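Local coordinates for putative calcium-regulated periplasmic protein (Bacteroides thetaiotaomicron, PDB 3DB7) that binds calcium ions through acidic side chains on its antiparallel sheet and is probably a calcium-regulated protein of the bacterial periplasm, at residues K34-F39 with K53-K58; Q18-Q23 with G60-V65. All coordinates share one frame; numbering follows the deposited sequence.

Contact 1 of 2, residues K34-F39 with K53-K58; sequences KMESDF and KVEFDK. With CA (calcium ion), chain B; CA (calcium ion), chain C.
E36 and E55 meet through a calcium ion (chain B) that both grip with both carboxylate oxygens. On E36 the bonds are uneven, OE1 at 2.5 Å and OE2 at 2.7 Å from the ion; E55 OE1 and OE2 each lie 2.5 Å from the same calcium. E55 OE1 does double duty: it also reaches the second calcium (chain C) at 2.3 Å, so one oxygen bridges the two metals. Each glutamate puts CG anti to its backbone N (chi1 178° in E36, -172° in E55) and runs extended from there, which carries the carboxylates to the ion although the CA atoms of E36 and E55 are 9.3 Å apart. The two carboxylate planes stand 65° to one another. E36 OE1 and E55 OE2 approach to 3.3 Å without a hydrogen bond, their negative charge probably offset by the shared metal. Y41 holds E36 OE2 and S43 holds E55 OE2 by hydrogen bonds from the second shell. E45, together with D124, I125 and D126 of the second subunit, takes part in the same calcium cluster. Strand 41-48 lies between strands 30-38 and 53-56 in the antiparallel sheet, so the metal joins two strands that are not neighbours.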
# COMPACT_ATOMS: atom_id res chain seq x y z
N LYS A 34 20.50 0.36 -5.95
CA LYS A 34 20.73 -1.03 -5.61
C LYS A 34 19.81 -1.95 -6.42
O LYS A 34 18.73 -1.56 -6.82
CB LYS A 34 20.54 -1.31 -4.12
CG LYS A 34 19.11 -1.25 -3.67
CD LYS A 34 18.95 -1.56 -2.17
CE LYS A 34 17.48 -1.79 -1.80
NZ LYS A 34 17.29 -1.75 -0.30
N MSE A 35 20.25 -3.18 -6.59
CA MSE A 35 19.42 -4.28 -6.97
C MSE A 35 18.93 -4.97 -5.70
O MSE A 35 19.70 -5.31 -4.79
CB MSE A 35 20.21 -5.26 -7.81
CG MSE A 35 19.30 -6.24 -8.50
SE MSE A 35 20.14 -7.54 -9.69
CE MSE A 35 21.23 -8.27 -8.31
N GLU A 36 17.61 -5.16 -5.68
CA GLU A 36 16.87 -5.79 -4.56
C GLU A 36 16.37 -7.11 -5.10
O GLU A 36 15.91 -7.19 -6.23
CB GLU A 36 15.77 -4.87 -4.10
CG GLU A 36 14.90 -5.42 -2.97
CD GLU A 36 13.69 -4.54 -2.69
OE1 GLU A 36 13.91 -3.33 -2.55
OE2 GLU A 36 12.55 -5.06 -2.62
N SER A 37 16.49 -8.16 -4.32
CA SER A 37 16.05 -9.46 -4.83
C SER A 37 15.77 -10.44 -3.74
O SER A 37 16.18 -10.25 -2.57
CB SER A 37 17.07 -10.04 -5.82
OG SER A 37 18.25 -10.39 -5.11
N ASP A 38 15.01 -11.47 -4.13
CA ASP A 38 14.86 -12.67 -3.31
C ASP A 38 14.72 -13.82 -4.30
O ASP A 38 15.03 -13.65 -5.50
CB ASP A 38 13.63 -12.56 -2.39
CG ASP A 38 13.71 -13.47 -1.16
OD1 ASP A 38 14.32 -13.08 -0.12
OD2 ASP A 38 13.14 -14.59 -1.23
N PHE A 39 14.24 -14.98 -3.85
CA PHE A 39 14.20 -16.13 -4.75
C PHE A 39 13.35 -15.91 -6.00
O PHE A 39 13.67 -16.42 -7.08
CB PHE A 39 13.74 -17.40 -4.04
CG PHE A 39 14.73 -17.88 -3.01
CD1 PHE A 39 16.03 -18.21 -3.37
CD2 PHE A 39 14.35 -17.99 -1.69
CE1 PHE A 39 16.93 -18.68 -2.40
CE2 PHE A 39 15.26 -18.45 -0.73
CZ PHE A 39 16.55 -18.77 -1.10
N LYS A 53 12.57 8.17 -3.37
CA LYS A 53 12.95 6.87 -3.91
C LYS A 53 12.08 6.48 -5.08
O LYS A 53 10.86 6.74 -5.08
CB LYS A 53 12.83 5.77 -2.81
CG LYS A 53 13.42 4.44 -3.20
CD LYS A 53 12.94 3.30 -2.31
CE LYS A 53 11.57 2.80 -2.70
NZ LYS A 53 11.08 1.63 -1.91
N VAL A 54 12.69 5.79 -6.02
CA VAL A 54 11.93 5.12 -7.06
C VAL A 54 12.33 3.67 -7.11
O VAL A 54 13.52 3.35 -6.98
CB VAL A 54 12.17 5.72 -8.47
CG1 VAL A 54 11.33 4.99 -9.53
CG2 VAL A 54 11.81 7.21 -8.48
N GLU A 55 11.36 2.77 -7.25
CA GLU A 55 11.62 1.36 -7.48
C GLU A 55 11.09 0.97 -8.81
O GLU A 55 9.98 1.38 -9.21
CB GLU A 55 10.99 0.50 -6.39
CG GLU A 55 11.40 -0.97 -6.48
CD GLU A 55 11.19 -1.71 -5.18
OE1 GLU A 55 10.36 -1.26 -4.30
OE2 GLU A 55 11.86 -2.74 -5.01
N PHE A 56 11.86 0.13 -9.50
CA PHE A 56 11.59 -0.35 -10.84
C PHE A 56 11.56 -1.86 -10.87
O PHE A 56 12.26 -2.53 -10.09
CB PHE A 56 12.69 0.11 -11.82
CG PHE A 56 12.94 1.59 -11.85
CD1 PHE A 56 12.25 2.39 -12.77
CD2 PHE A 56 13.92 2.18 -11.07
CE1 PHE A 56 12.51 3.73 -12.83
CE2 PHE A 56 14.18 3.54 -11.14
CZ PHE A 56 13.48 4.30 -12.02
N ASP A 57 10.77 -2.38 -11.78
CA ASP A 57 10.80 -3.84 -12.01
C ASP A 57 12.05 -4.21 -12.77
O ASP A 57 12.86 -3.35 -13.11
CB ASP A 57 9.51 -4.34 -12.69
CG ASP A 57 9.33 -3.92 -14.11
OD1 ASP A 57 10.27 -3.45 -14.76
OD2 ASP A 57 8.20 -4.18 -14.61
N LYS A 58 12.18 -5.50 -13.02
CA LYS A 58 13.39 -6.04 -13.64
C LYS A 58 13.63 -5.49 -15.04
O LYS A 58 14.78 -5.53 -15.54
CB LYS A 58 13.35 -7.60 -13.68
CG LYS A 58 12.27 -8.12 -14.55
CD LYS A 58 12.12 -9.65 -14.52
CE LYS A 58 11.06 -10.09 -15.50
CA CA B . 11.57 -2.55 -2.52
CA CA C . 8.22 -1.02 -3.44
O HOH W 1 5.82 -0.49 -3.64
O HOH W 2 7.70 -1.39 -5.78

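Contact 2 of 2, residues Q18-Q23 with G60-V65; sequences QQFIKQ and GNWEEV. With CA (calcium ion), chain C.
F20 swings CG to the far side of CA from its backbone N (chi1 -174°), sending its ring out from helix 15-24, while W62 takes chi1 69°, setting CG between its backbone N and carbonyl carbon and bringing the indole up to meet it. The closest approach is F20 CE1 to W62 CD1, at 3.2 Å, a tight touch for two carbons. F20 CZ lies over one face of the indole, 3.6 Å from W62 CD1, and W62 CB in turn sits over a face of the phenyl ring. The planes of the phenyl and the five-membered ring are inclined at 31° with centroids 4.7 Å apart, an oblique aromatic pair in which the phenyl rim leans on the pyrrole part of the indole. V65 adds an apolar third member: its CG2 comes to 4.1 Å from F20 CZ and also lies over a face of the W62 ring, touching both aromatics with one methyl. Just beyond W62, E63 and E64 both face E55 in a classic beta bulge, and E64 OE1 binds the calcium of chain C at 2.3 Å. I76 from a loop touches the side chains of both F20 and W62, and R99 makes a cation-pi contact with W62. The contact thus packs helix 15-24 against strand 62-66, which is flanked in the sheet by strands 53-56 and 94-99.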
# COMPACT_ATOMS: atom_id res chain seq x y z
N GLN A 18 17.09 4.29 -16.21
CA GLN A 18 18.01 5.40 -16.39
C GLN A 18 17.32 6.56 -17.09
O GLN A 18 17.46 7.75 -16.72
CB GLN A 18 19.22 4.95 -17.18
CG GLN A 18 20.09 3.95 -16.43
CD GLN A 18 21.38 3.67 -17.14
OE1 GLN A 18 22.15 4.60 -17.41
NE2 GLN A 18 21.61 2.40 -17.53
N GLN A 19 16.52 6.26 -18.09
CA GLN A 19 15.81 7.31 -18.82
C GLN A 19 14.75 7.98 -17.94
O GLN A 19 14.59 9.18 -17.96
CB GLN A 19 15.16 6.75 -20.08
CG GLN A 19 16.16 6.37 -21.22
CD GLN A 19 15.64 5.32 -22.19
OE1 GLN A 19 16.43 4.66 -22.88
NE2 GLN A 19 14.34 5.13 -22.21
N PHE A 20 14.09 7.19 -17.12
CA PHE A 20 13.05 7.71 -16.25
C PHE A 20 13.63 8.71 -15.26
O PHE A 20 13.06 9.76 -14.99
CB PHE A 20 12.35 6.56 -15.55
CG PHE A 20 11.15 6.97 -14.71
CD1 PHE A 20 9.92 7.01 -15.28
CD2 PHE A 20 11.27 7.21 -13.37
CE1 PHE A 20 8.80 7.33 -14.51
CE2 PHE A 20 10.11 7.52 -12.60
CZ PHE A 20 8.91 7.57 -13.21
N ILE A 21 14.77 8.36 -14.68
CA ILE A 21 15.47 9.22 -13.70
C ILE A 21 15.85 10.56 -14.34
O ILE A 21 15.65 11.61 -13.80
CB ILE A 21 16.74 8.45 -13.13
CG1 ILE A 21 16.28 7.25 -12.28
CG2 ILE A 21 17.67 9.39 -12.33
CD1 ILE A 21 17.39 6.31 -12.05
N LYS A 22 16.41 10.47 -15.54
CA LYS A 22 16.81 11.67 -16.25
C LYS A 22 15.60 12.51 -16.62
O LYS A 22 15.64 13.74 -16.51
CB LYS A 22 17.68 11.30 -17.45
CG LYS A 22 19.05 10.89 -16.95
CD LYS A 22 19.94 10.24 -17.96
CE LYS A 22 21.36 10.14 -17.38
NZ LYS A 22 21.98 11.49 -17.14
N GLN A 23 14.53 11.84 -17.00
CA GLN A 23 13.31 12.54 -17.43
C GLN A 23 12.69 13.32 -16.29
O GLN A 23 12.32 14.50 -16.43
CB GLN A 23 12.29 11.59 -18.01
CG GLN A 23 11.02 12.29 -18.52
CD GLN A 23 11.32 13.31 -19.58
OE1 GLN A 23 12.17 13.07 -20.45
NE2 GLN A 23 10.66 14.47 -19.51
N GLY A 60 12.92 -2.27 -15.81
CA GLY A 60 13.10 -0.83 -15.71
C GLY A 60 11.81 -0.03 -15.76
O GLY A 60 11.87 1.21 -15.91
N ASN A 61 10.66 -0.69 -15.62
CA ASN A 61 9.39 0.01 -15.55
C ASN A 61 9.14 0.40 -14.12
O ASN A 61 9.18 -0.45 -13.23
CB ASN A 61 8.26 -0.88 -16.01
CG ASN A 61 8.41 -1.30 -17.42
OD1 ASN A 61 8.50 -2.49 -17.73
ND2 ASN A 61 8.41 -0.33 -18.29
N TRP A 62 8.84 1.67 -13.87
CA TRP A 62 8.61 2.07 -12.48
C TRP A 62 7.45 1.32 -11.88
O TRP A 62 6.43 1.08 -12.56
CB TRP A 62 8.41 3.58 -12.35
CG TRP A 62 7.17 4.16 -12.92
CD1 TRP A 62 7.01 4.65 -14.18
CD2 TRP A 62 5.91 4.36 -12.24
NE1 TRP A 62 5.71 5.13 -14.33
CE2 TRP A 62 5.04 4.97 -13.14
CE3 TRP A 62 5.44 4.05 -10.94
CZ2 TRP A 62 3.73 5.29 -12.81
CZ3 TRP A 62 4.18 4.38 -10.62
CH2 TRP A 62 3.34 5.01 -11.55
N GLU A 63 7.60 1.00 -10.59
CA GLU A 63 6.52 0.39 -9.81
C GLU A 63 6.16 1.21 -8.57
O GLU A 63 5.04 1.10 -8.07
CB GLU A 63 6.86 -1.04 -9.40
CG GLU A 63 6.77 -2.02 -10.54
CD GLU A 63 7.07 -3.46 -10.19
OE1 GLU A 63 8.05 -3.73 -9.48
OE2 GLU A 63 6.35 -4.32 -10.76
N GLU A 64 7.09 2.06 -8.10
CA GLU A 64 6.88 2.89 -6.91
C GLU A 64 7.63 4.14 -7.08
O GLU A 64 8.83 4.11 -7.38
CB GLU A 64 7.35 2.16 -5.65
CG GLU A 64 7.24 2.99 -4.39
CD GLU A 64 7.97 2.37 -3.16
OE1 GLU A 64 8.53 1.23 -3.25
OE2 GLU A 64 8.00 3.06 -2.13
N VAL A 65 6.99 5.28 -6.94
CA VAL A 65 7.64 6.57 -6.87
C VAL A 65 7.24 7.18 -5.54
O VAL A 65 6.07 7.57 -5.35
CB VAL A 65 7.22 7.49 -8.04
CG1 VAL A 65 7.87 8.87 -7.87
CG2 VAL A 65 7.58 6.84 -9.37
CA CA C . 8.22 -1.02 -3.44
O HOH W 1 5.82 -0.49 -3.64
O HOH W 2 7.70 -1.39 -5.78

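How the contacts relate
Contact 1 is nested along the chain inside the loop closed by contact 2, and their centres lie 12 Å apart. Strands 53-56 and 62-66 are sheet neighbours and meet directly: E55 O to E63 N is 2.8 Å and E55 N to E64 O is 2.9 Å, both probable hydrogen bonds. This pairing sets E64 of contact 2 beside E55 of contact 1, and the two share the calcium of chain C, which also takes water 1 (2.5 Å) and water 2 (2.4 Å). K53 NZ also hydrogen-bonds to E64 OE1 across the same strand pair. D124 and D126 of the second subunit help complete the site, so the metal cluster also joins the two chains.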